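Local coordinates for protein extracellular ligand-binding receptor (PDB 4ZPJ) that probably binds a small solute outside the cell and presents it to an ABC transporter, as expected of a substrate-binding protein of the leucine-binding family, at residues Thr147-Ala152 against Leu168-Phe173; Leu190-Met195 against Ala250-Ala255; Gly153-Thr158 against Ser172-Gln177. All coordinates share one frame; numbering follows the deposited sequence.

Contact 1: residues Thr147-Ala152 against Leu168-Phe173; sequences TIVTNA and LFRVSF
Thr-147, Ile-148 and Val-149 pair with Leu-168, Phe-169 and Arg-170 as parallel neighbours, the two strands of a beta-alpha-beta unit connected through helix 156-159. This strand half is the tight part of the contact. Phe-169 bonds to the residues before and after its bridge mate: its N gives to Thr-147 O at 3.0 Å, while its O takes Val-149 N at 2.8 Å. Val-149 O then receives Val-171 N at 3.0 Å. On the face of Ile-148, its CG2 meets Val-171 CG1 at 3.8 Å, and Leu-369 of helix 362-371 packs on both Ile-148 and Phe-169. On the other face Thr-147 CB lies against Leu-168 CD2 at 3.8 Å, and Val-149 CG1 runs beside Arg-170 CD; Leu-157 covers Val-149, Leu-168 and Arg-170.

Past Val-149 the strand pairing ends and the contact becomes looser, with Asn-151 and Phe-173 partly exposed to solvent. Polar links replace the regular bonds there. Ser-172 OG gives to Asn-151 O at 2.9 Å, coming from above the carbonyl plane, and the same oxygen sits over one face of the Phe-173 ring. The amide of Asn-151 leaves the contact, its ND2 bonding to Thr-128 O. Arg-170 bridges the two regimes: its CG is anti to the backbone N (chi1 179°), but bends at chi2 and chi3 carry the guanidinium toward the loop, where NH1 also reaches Leu-154 O. From there NH1 donates to Ala-152 O at 2.9 Å, the oxygen lying 28° out of the guanidinium plane.

Contact 2: residues Leu190-Met195 against Ala250-Ala255; sequences LGYRRM and ADAVFA
Arg-194 O accepts Asp-251 N at 2.7 Å where strand 194-200 starts alongside strand 252-256, its parallel neighbour in a four-stranded sheet. The side chain of Asp-251 returns the bond to the same backbone. With CG anti to its own carbonyl carbon (chi1 -50°), OD2 takes two successive amides, Arg-193 N at 2.8 Å and Arg-194 N at 2.9 Å, which arrive from opposite faces of the carboxylate plane. OD1 forms a salt bridge with Arg-194 NH2 at 2.9 Å, the guanidinium and carboxylate planes standing 70° apart. An alanine in place of this aspartate would probably leave both amides without their acceptor and Arg-194 without its counter-charge, its guanidinium free to swing.

Apolar groups line the adjoining part. Ala-252 CB sits over the Tyr-192 ring in a CH-pi contact, 3.8 Å from the centroid, while Leu-190 CB covers the opposite ring face. The selenomethionine Met-195 bends at its last torsion to bring CE to Phe-254 CB at 3.7 Å, beside Phe-212 and Phe-216 of helix 203-218. One carboxylate thus serves two amides and an arginine where strand 194-200 begins, a setting likely to favour its charged form.

Contact 3: residues Gly153-Thr158 against Ser172-Gln177; sequences GLQALT and SFANGQ
Gly-153 and Asn-175 meet through the straighter of the two hydrogen bonds between the segments, Asn-175 N to Gly-153 O at 2.7 Å with an N-H...O angle of 167°. Gln-155 supplies the second: its chain runs extended beyond CG (chi2 176°), and NE2 gives to Asn-175 O at 3.0 Å, the oxygen lying close to the plane of the Gln-155 amide. Asn-175 therefore donates and accepts through its backbone, while its side-chain ND2 turns to Glu-207 OE1, an oxygen that also takes Gln-155 N. Within the second segment, Ala-174 N gives to Gln-177 OE1 at 3.0 Å, in the plane of the Gln-177 carbonyl group.

Weaker C-H...O contacts run both ways beside these bonds. Gly-153 CA approaches Phe-173 O at 3.5 Å, and Ala-174 CA approaches Gly-153 O at 3.3 Å.

Close steric fit is the third kind. A CB on Gly-153 would run into Asn-175 OD1 and Phe-173 CE1. Residues 174-177 form a type II beta turn with Gly-176 at its third position, where the positive phi suits glycine.

The turn lies on the chain leading from strand 168-170 to helix 180-188, consistent with a crossing between the two lobes of a periplasmic binding protein. Its chemistry is chiefly amide to amide, with the carboxylate of Glu-207 tying Gln-155 and Asn-175 together, so the position of the turn probably rests more on directional bonds than on apolar packing.

Contacts 1 and 3 adjoin, their centres about 9 Å apart. They share Ser-172 and Phe-173, and Arg-170 of contact 1 also bonds Thr-158 OG1 of contact 3 through NH2. Both belong to one beta-alpha-beta unit at the edge of the six-stranded sheet: contact 1 pairs its strands, and contact 3 sets the segment leading into helix 156-159 against the chain leaving strand 168-170. That chain continues through helix 180-188 to contact 2, which comes later in sequence, in the separate four-stranded parallel sheet. Contact 2 lies about 31 Å from contact 1, centre to centre, without touching either. The series thus passes from one sheet to another, consistent with the two lobes of a periplasmic binding fold.

Contact 1: residues Thr147-Ala152 against Leu168-Phe173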
loop_
_atom_site.group_PDB
_atom_site.type_symbol
_atom_site.label_atom_id
_atom_site.label_comp_id
_atom_site.label_asym_id
_atom_site.label_seq_id
_atom_site.Cartn_x
_atom_site.Cartn_y
_atom_site.Cartn_z
ATOM N N THR A 147 -13.427 0.195 -11.520
ATOM C CA THR A 147 -11.964 0.131 -11.462
ATOM C C THR A 147 -11.541 -0.103 -10.023
ATOM O O THR A 147 -12.028 0.581 -9.133
ATOM C CB THR A 147 -11.377 1.450 -11.964
ATOM O OG1 THR A 147 -11.787 1.673 -13.316
ATOM C CG2 THR A 147 -9.896 1.398 -11.879
ATOM N N ILE A 148 -10.674 -1.082 -9.800
ATOM C CA ILE A 148 -10.182 -1.403 -8.461
ATOM C C ILE A 148 -8.670 -1.091 -8.436
ATOM O O ILE A 148 -7.871 -1.834 -9.019
ATOM C CB ILE A 148 -10.299 -2.910 -8.115
ATOM C CG1 ILE A 148 -11.648 -3.512 -8.443
ATOM C CG2 ILE A 148 -10.017 -3.164 -6.658
ATOM C CD1 ILE A 148 -12.767 -3.087 -7.625
ATOM N N VAL A 149 -8.288 -0.012 -7.773
ATOM C CA VAL A 149 -6.888 0.354 -7.677
ATOM C C VAL A 149 -6.169 -0.411 -6.590
ATOM O O VAL A 149 -6.548 -0.346 -5.412
ATOM C CB VAL A 149 -6.742 1.836 -7.424
ATOM C CG1 VAL A 149 -5.273 2.200 -7.254
ATOM C CG2 VAL A 149 -7.312 2.561 -8.629
ATOM N N THR A 150 -5.125 -1.151 -6.989
ATOM C CA THR A 150 -4.437 -2.024 -6.041
ATOM C C THR A 150 -3.123 -1.435 -5.528
ATOM O O THR A 150 -2.502 -1.996 -4.613
ATOM C CB THR A 150 -4.196 -3.414 -6.661
ATOM O OG1 THR A 150 -3.480 -3.281 -7.902
ATOM C CG2 THR A 150 -5.534 -4.084 -6.979
ATOM N N ASN A 151 -2.674 -0.312 -6.086
ATOM C CA ASN A 151 -1.430 0.268 -5.570
ATOM C C ASN A 151 -1.439 1.758 -5.546
ATOM O O ASN A 151 -1.590 2.304 -4.490
ATOM C CB ASN A 151 -0.198 -0.274 -6.300
ATOM C CG ASN A 151 1.089 0.114 -5.610
ATOM O OD1 ASN A 151 1.374 -0.323 -4.454
ATOM N ND2 ASN A 151 1.798 1.017 -6.219
ATOM N N ALA A 152 -1.295 2.418 -6.692
ATOM C CA ALA A 152 -1.244 3.877 -6.814
ATOM C C ALA A 152 -1.892 4.645 -5.645
ATOM O O ALA A 152 -3.110 4.691 -5.533
ATOM C CB ALA A 152 -1.896 4.297 -8.116
ATOM N N LEU A 168 -14.543 4.516 -9.298
ATOM C CA LEU A 168 -13.197 4.273 -8.749
ATOM C C LEU A 168 -13.207 3.831 -7.288
ATOM O O LEU A 168 -13.784 4.490 -6.450
ATOM C CB LEU A 168 -12.331 5.530 -8.847
ATOM C CG LEU A 168 -12.302 6.150 -10.251
ATOM C CD1 LEU A 168 -11.523 7.467 -10.266
ATOM C CD2 LEU A 168 -11.738 5.171 -11.249
ATOM N N PHE A 169 -12.576 2.703 -7.036
ATOM C CA PHE A 169 -12.388 2.159 -5.719
ATOM C C PHE A 169 -10.918 1.973 -5.500
ATOM O O PHE A 169 -10.188 1.647 -6.448
ATOM C CB PHE A 169 -13.072 0.779 -5.603
ATOM C CG PHE A 169 -14.562 0.805 -5.786
ATOM C CD1 PHE A 169 -15.121 0.855 -7.069
ATOM C CD2 PHE A 169 -15.388 0.736 -4.719
ATOM C CE1 PHE A 169 -16.507 0.897 -7.246
ATOM C CE2 PHE A 169 -16.795 0.726 -4.873
ATOM C CZ PHE A 169 -17.345 0.808 -6.141
ATOM N N ARG A 170 -10.475 2.109 -4.268
ATOM C CA ARG A 170 -9.087 1.843 -3.954
ATOM C C ARG A 170 -8.962 0.917 -2.787
ATOM O O ARG A 170 -9.583 1.152 -1.749
ATOM C CB ARG A 170 -8.355 3.170 -3.695
ATOM C CG ARG A 170 -6.908 2.981 -3.337
ATOM C CD ARG A 170 -6.049 4.093 -3.917
ATOM N NE ARG A 170 -6.288 5.317 -3.228
ATOM C CZ ARG A 170 -5.800 6.501 -3.560
ATOM N NH1 ARG A 170 -4.991 6.667 -4.619
ATOM N NH2 ARG A 170 -6.093 7.548 -2.799
ATOM N N VAL A 171 -8.174 -0.157 -2.937
ATOM C CA VAL A 171 -8.093 -1.171 -1.867
ATOM C C VAL A 171 -6.719 -1.163 -1.191
ATOM O O VAL A 171 -6.470 -1.950 -0.263
ATOM C CB VAL A 171 -8.368 -2.594 -2.363
ATOM C CG1 VAL A 171 -9.774 -2.731 -2.910
ATOM C CG2 VAL A 171 -7.360 -3.008 -3.411
ATOM N N SER A 172 -5.804 -0.326 -1.673
ATOM C CA SER A 172 -4.472 -0.251 -1.054
ATOM C C SER A 172 -4.397 0.832 0.072
ATOM O O SER A 172 -4.502 0.554 1.291
ATOM C CB SER A 172 -3.451 -0.013 -2.159
ATOM O OG SER A 172 -3.788 1.135 -2.912
ATOM N N PHE A 173 -4.269 2.075 -0.321
ATOM C CA PHE A 173 -4.132 3.128 0.663
ATOM C C PHE A 173 -4.140 4.417 -0.107
ATOM O O PHE A 173 -3.875 4.415 -1.311
ATOM C CB PHE A 173 -2.787 3.019 1.446
ATOM C CG PHE A 173 -1.612 2.724 0.576
ATOM C CD1 PHE A 173 -0.923 3.747 -0.044
ATOM C CD2 PHE A 173 -1.204 1.427 0.345
ATOM C CE1 PHE A 173 0.152 3.501 -0.888
ATOM C CE2 PHE A 173 -0.134 1.157 -0.512
ATOM C CZ PHE A 173 0.546 2.195 -1.117
#

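Contact 2: residues Leu190-Met195 against Ala250-Ala255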
loop_
_atom_site.group_PDB
_atom_site.type_symbol
_atom_site.label_atom_id
_atom_site.label_comp_id
_atom_site.label_asym_id
_atom_site.label_seq_id
_atom_site.Cartn_x
_atom_site.Cartn_y
_atom_site.Cartn_z
ATOM N N LEU A 190 4.779 6.619 22.843
ATOM C CA LEU A 190 6.230 6.860 23.017
ATOM C C LEU A 190 6.620 8.184 23.686
ATOM O O LEU A 190 7.795 8.367 24.068
ATOM C CB LEU A 190 6.980 6.725 21.670
ATOM C CG LEU A 190 6.825 5.344 21.027
ATOM C CD1 LEU A 190 7.420 5.328 19.596
ATOM C CD2 LEU A 190 7.428 4.247 21.939
ATOM N N GLY A 191 5.687 9.127 23.809
ATOM C CA GLY A 191 6.003 10.358 24.508
ATOM C C GLY A 191 6.690 11.431 23.695
ATOM O O GLY A 191 7.114 12.447 24.243
ATOM N N TYR A 192 6.780 11.249 22.380
ATOM C CA TYR A 192 7.493 12.213 21.547
ATOM C C TYR A 192 6.654 13.455 21.339
ATOM O O TYR A 192 5.440 13.387 21.163
ATOM C CB TYR A 192 7.861 11.583 20.177
ATOM C CG TYR A 192 8.724 10.347 20.257
ATOM C CD1 TYR A 192 9.601 10.114 21.341
ATOM C CD2 TYR A 192 8.711 9.432 19.226
ATOM C CE1 TYR A 192 10.388 8.952 21.397
ATOM C CE2 TYR A 192 9.473 8.283 19.269
ATOM C CZ TYR A 192 10.305 8.041 20.342
ATOM O OH TYR A 192 11.044 6.863 20.316
ATOM N N ARG A 193 7.304 14.601 21.345
ATOM C CA ARG A 193 6.595 15.863 21.244
ATOM C C ARG A 193 7.015 16.677 20.053
ATOM O O ARG A 193 6.224 17.489 19.555
ATOM C CB ARG A 193 6.760 16.704 22.529
ATOM C CG ARG A 193 6.123 16.054 23.748
ATOM C CD ARG A 193 4.610 15.951 23.555
ATOM N NE ARG A 193 3.914 15.254 24.636
ATOM C CZ ARG A 193 3.529 13.968 24.647
ATOM N NH1 ARG A 193 3.765 13.123 23.624
ATOM N NH2 ARG A 193 2.876 13.516 25.715
ATOM N N ARG A 194 8.253 16.492 19.616
ATOM C CA ARG A 194 8.835 17.297 18.557
ATOM C C ARG A 194 9.500 16.342 17.590
ATOM O O ARG A 194 10.326 15.528 18.007
ATOM C CB ARG A 194 9.869 18.219 19.207
ATOM C CG ARG A 194 9.319 19.541 19.749
ATOM C CD ARG A 194 9.901 20.019 21.104
ATOM N NE ARG A 194 11.373 20.026 21.291
ATOM C CZ ARG A 194 12.103 19.116 21.981
ATOM N NH1 ARG A 194 13.423 19.271 22.058
ATOM N NH2 ARG A 194 11.559 18.035 22.583
HETATM N N MSE A 195 9.167 16.381 16.311
HETATM C CA MSE A 195 9.777 15.417 15.375
HETATM C C MSE A 195 10.314 16.068 14.140
HETATM O O MSE A 195 9.879 17.160 13.795
HETATM C CB MSE A 195 8.795 14.311 14.996
HETATM C CG MSE A 195 8.542 13.389 16.189
HETATM SE SE MSE A 195 7.536 11.774 15.775
HETATM C CE MSE A 195 8.639 11.087 14.266
ATOM N N ALA A 250 14.579 18.022 18.901
ATOM C CA ALA A 250 13.536 17.060 18.545
ATOM C C ALA A 250 13.707 15.780 19.318
ATOM O O ALA A 250 14.781 15.503 19.825
ATOM C CB ALA A 250 13.567 16.756 17.061
ATOM N N ASP A 251 12.642 14.996 19.387
ATOM C CA ASP A 251 12.685 13.730 20.075
ATOM C C ASP A 251 12.873 12.504 19.137
ATOM O O ASP A 251 13.305 11.466 19.620
ATOM C CB ASP A 251 11.415 13.574 20.907
ATOM C CG ASP A 251 11.156 14.797 21.767
ATOM O OD1 ASP A 251 12.120 15.171 22.508
ATOM O OD2 ASP A 251 10.010 15.381 21.671
ATOM N N ALA A 252 12.567 12.631 17.843
ATOM C CA ALA A 252 12.506 11.455 16.929
ATOM C C ALA A 252 12.410 11.868 15.482
ATOM O O ALA A 252 12.125 13.011 15.207
ATOM C CB ALA A 252 11.321 10.520 17.247
ATOM N N VAL A 253 12.594 10.913 14.581
ATOM C CA VAL A 253 12.538 11.159 13.159
ATOM C C VAL A 253 11.563 10.202 12.526
ATOM O O VAL A 253 11.561 9.082 12.904
ATOM C CB VAL A 253 13.911 10.828 12.518
ATOM C CG1 VAL A 253 13.889 11.083 11.018
ATOM C CG2 VAL A 253 14.964 11.661 13.181
ATOM N N PHE A 254 10.763 10.643 11.571
ATOM C CA PHE A 254 10.001 9.750 10.708
ATOM C C PHE A 254 10.617 9.812 9.310
ATOM O O PHE A 254 10.869 10.905 8.828
ATOM C CB PHE A 254 8.536 10.163 10.638
ATOM C CG PHE A 254 7.763 9.502 9.500
ATOM C CD1 PHE A 254 7.254 8.208 9.623
ATOM C CD2 PHE A 254 7.543 10.159 8.331
ATOM C CE1 PHE A 254 6.570 7.588 8.567
ATOM C CE2 PHE A 254 6.860 9.562 7.275
ATOM C CZ PHE A 254 6.376 8.292 7.386
ATOM N N ALA A 255 10.856 8.665 8.670
ATOM C CA ALA A 255 11.421 8.600 7.312
ATOM C C ALA A 255 10.682 7.637 6.359
ATOM O O ALA A 255 10.310 6.478 6.725
ATOM C CB ALA A 255 12.859 8.195 7.381
#

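Contact 3: residues Gly153-Thr158 against Ser172-Gln177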
loop_
_atom_site.group_PDB
_atom_site.type_symbol
_atom_site.label_atom_id
_atom_site.label_comp_id
_atom_site.label_asym_id
_atom_site.label_seq_id
_atom_site.Cartn_x
_atom_site.Cartn_y
_atom_site.Cartn_z
ATOM N N GLY A 153 -1.079 5.262 -4.798
ATOM C CA GLY A 153 -1.571 5.790 -3.509
ATOM C C GLY A 153 -1.883 7.285 -3.581
ATOM O O GLY A 153 -2.271 7.906 -2.566
ATOM N N LEU A 154 -1.703 7.849 -4.770
ATOM C CA LEU A 154 -2.118 9.248 -5.085
ATOM C C LEU A 154 -3.310 9.762 -4.251
ATOM O O LEU A 154 -4.453 9.310 -4.417
ATOM C CB LEU A 154 -2.485 9.352 -6.579
ATOM C CG LEU A 154 -2.767 10.762 -7.098
ATOM C CD1 LEU A 154 -1.518 11.634 -6.985
ATOM C CD2 LEU A 154 -3.280 10.773 -8.542
ATOM N N GLN A 155 -3.055 10.714 -3.375
ATOM C CA GLN A 155 -4.054 11.076 -2.387
ATOM C C GLN A 155 -5.334 11.587 -3.018
ATOM O O GLN A 155 -6.423 11.177 -2.633
ATOM C CB GLN A 155 -3.525 12.114 -1.401
ATOM C CG GLN A 155 -2.806 11.529 -0.181
ATOM C CD GLN A 155 -2.213 12.633 0.698
ATOM O OE1 GLN A 155 -2.267 13.802 0.317
ATOM N NE2 GLN A 155 -1.618 12.269 1.857
ATOM N N ALA A 156 -5.193 12.487 -3.975
ATOM C CA ALA A 156 -6.334 13.062 -4.658
ATOM C C ALA A 156 -7.330 12.023 -5.203
ATOM O O ALA A 156 -8.525 12.294 -5.279
ATOM C CB ALA A 156 -5.868 13.989 -5.772
ATOM N N LEU A 157 -6.874 10.839 -5.582
ATOM C CA LEU A 157 -7.785 9.958 -6.276
ATOM C C LEU A 157 -9.033 9.656 -5.456
ATOM O O LEU A 157 -10.091 9.462 -6.027
ATOM C CB LEU A 157 -7.095 8.660 -6.674
ATOM C CG LEU A 157 -7.824 7.766 -7.668
ATOM C CD1 LEU A 157 -7.915 8.508 -9.010
ATOM C CD2 LEU A 157 -7.077 6.444 -7.778
ATOM N N THR A 158 -8.912 9.612 -4.128
ATOM C CA THR A 158 -10.068 9.398 -3.261
ATOM C C THR A 158 -10.414 10.604 -2.367
ATOM O O THR A 158 -11.568 10.756 -1.924
ATOM C CB THR A 158 -9.909 8.109 -2.359
ATOM O OG1 THR A 158 -8.691 8.125 -1.569
ATOM C CG2 THR A 158 -9.942 6.838 -3.197
ATOM N N SER A 172 -5.804 -0.326 -1.673
ATOM C CA SER A 172 -4.472 -0.251 -1.054
ATOM C C SER A 172 -4.397 0.832 0.072
ATOM O O SER A 172 -4.502 0.554 1.291
ATOM C CB SER A 172 -3.451 -0.013 -2.159
ATOM O OG SER A 172 -3.788 1.135 -2.912
ATOM N N PHE A 173 -4.269 2.075 -0.321
ATOM C CA PHE A 173 -4.132 3.128 0.663
ATOM C C PHE A 173 -4.140 4.417 -0.107
ATOM O O PHE A 173 -3.875 4.415 -1.311
ATOM C CB PHE A 173 -2.787 3.019 1.446
ATOM C CG PHE A 173 -1.612 2.724 0.576
ATOM C CD1 PHE A 173 -0.923 3.747 -0.044
ATOM C CD2 PHE A 173 -1.204 1.427 0.345
ATOM C CE1 PHE A 173 0.152 3.501 -0.888
ATOM C CE2 PHE A 173 -0.134 1.157 -0.512
ATOM C CZ PHE A 173 0.546 2.195 -1.117
ATOM N N ALA A 174 -4.518 5.509 0.554
ATOM C CA ALA A 174 -4.005 6.798 0.062
ATOM C C ALA A 174 -2.628 6.978 0.714
ATOM O O ALA A 174 -2.465 6.603 1.889
ATOM C CB ALA A 174 -4.943 7.921 0.456
ATOM N N ASN A 175 -1.648 7.509 0.004
ATOM C CA ASN A 175 -0.313 7.705 0.596
ATOM C C ASN A 175 -0.375 8.304 1.979
ATOM O O ASN A 175 -1.059 9.292 2.200
ATOM C CB ASN A 175 0.521 8.674 -0.251
ATOM C CG ASN A 175 0.942 8.063 -1.543
ATOM O OD1 ASN A 175 1.249 6.913 -1.580
ATOM N ND2 ASN A 175 0.853 8.795 -2.595
ATOM N N GLY A 176 0.375 7.721 2.872
ATOM C CA GLY A 176 0.401 8.108 4.250
ATOM C C GLY A 176 -0.546 7.369 5.195
ATOM O O GLY A 176 -0.446 7.500 6.439
ATOM N N GLN A 177 -1.485 6.618 4.653
ATOM C CA GLN A 177 -2.598 6.088 5.477
ATOM C C GLN A 177 -2.133 5.020 6.484
ATOM O O GLN A 177 -2.720 4.903 7.530
ATOM C CB GLN A 177 -3.713 5.538 4.553
ATOM C CG GLN A 177 -4.936 4.941 5.222
ATOM C CD GLN A 177 -6.045 4.505 4.260
ATOM O OE1 GLN A 177 -5.901 4.657 3.081
ATOM N NE2 GLN A 177 -7.155 3.948 4.792
#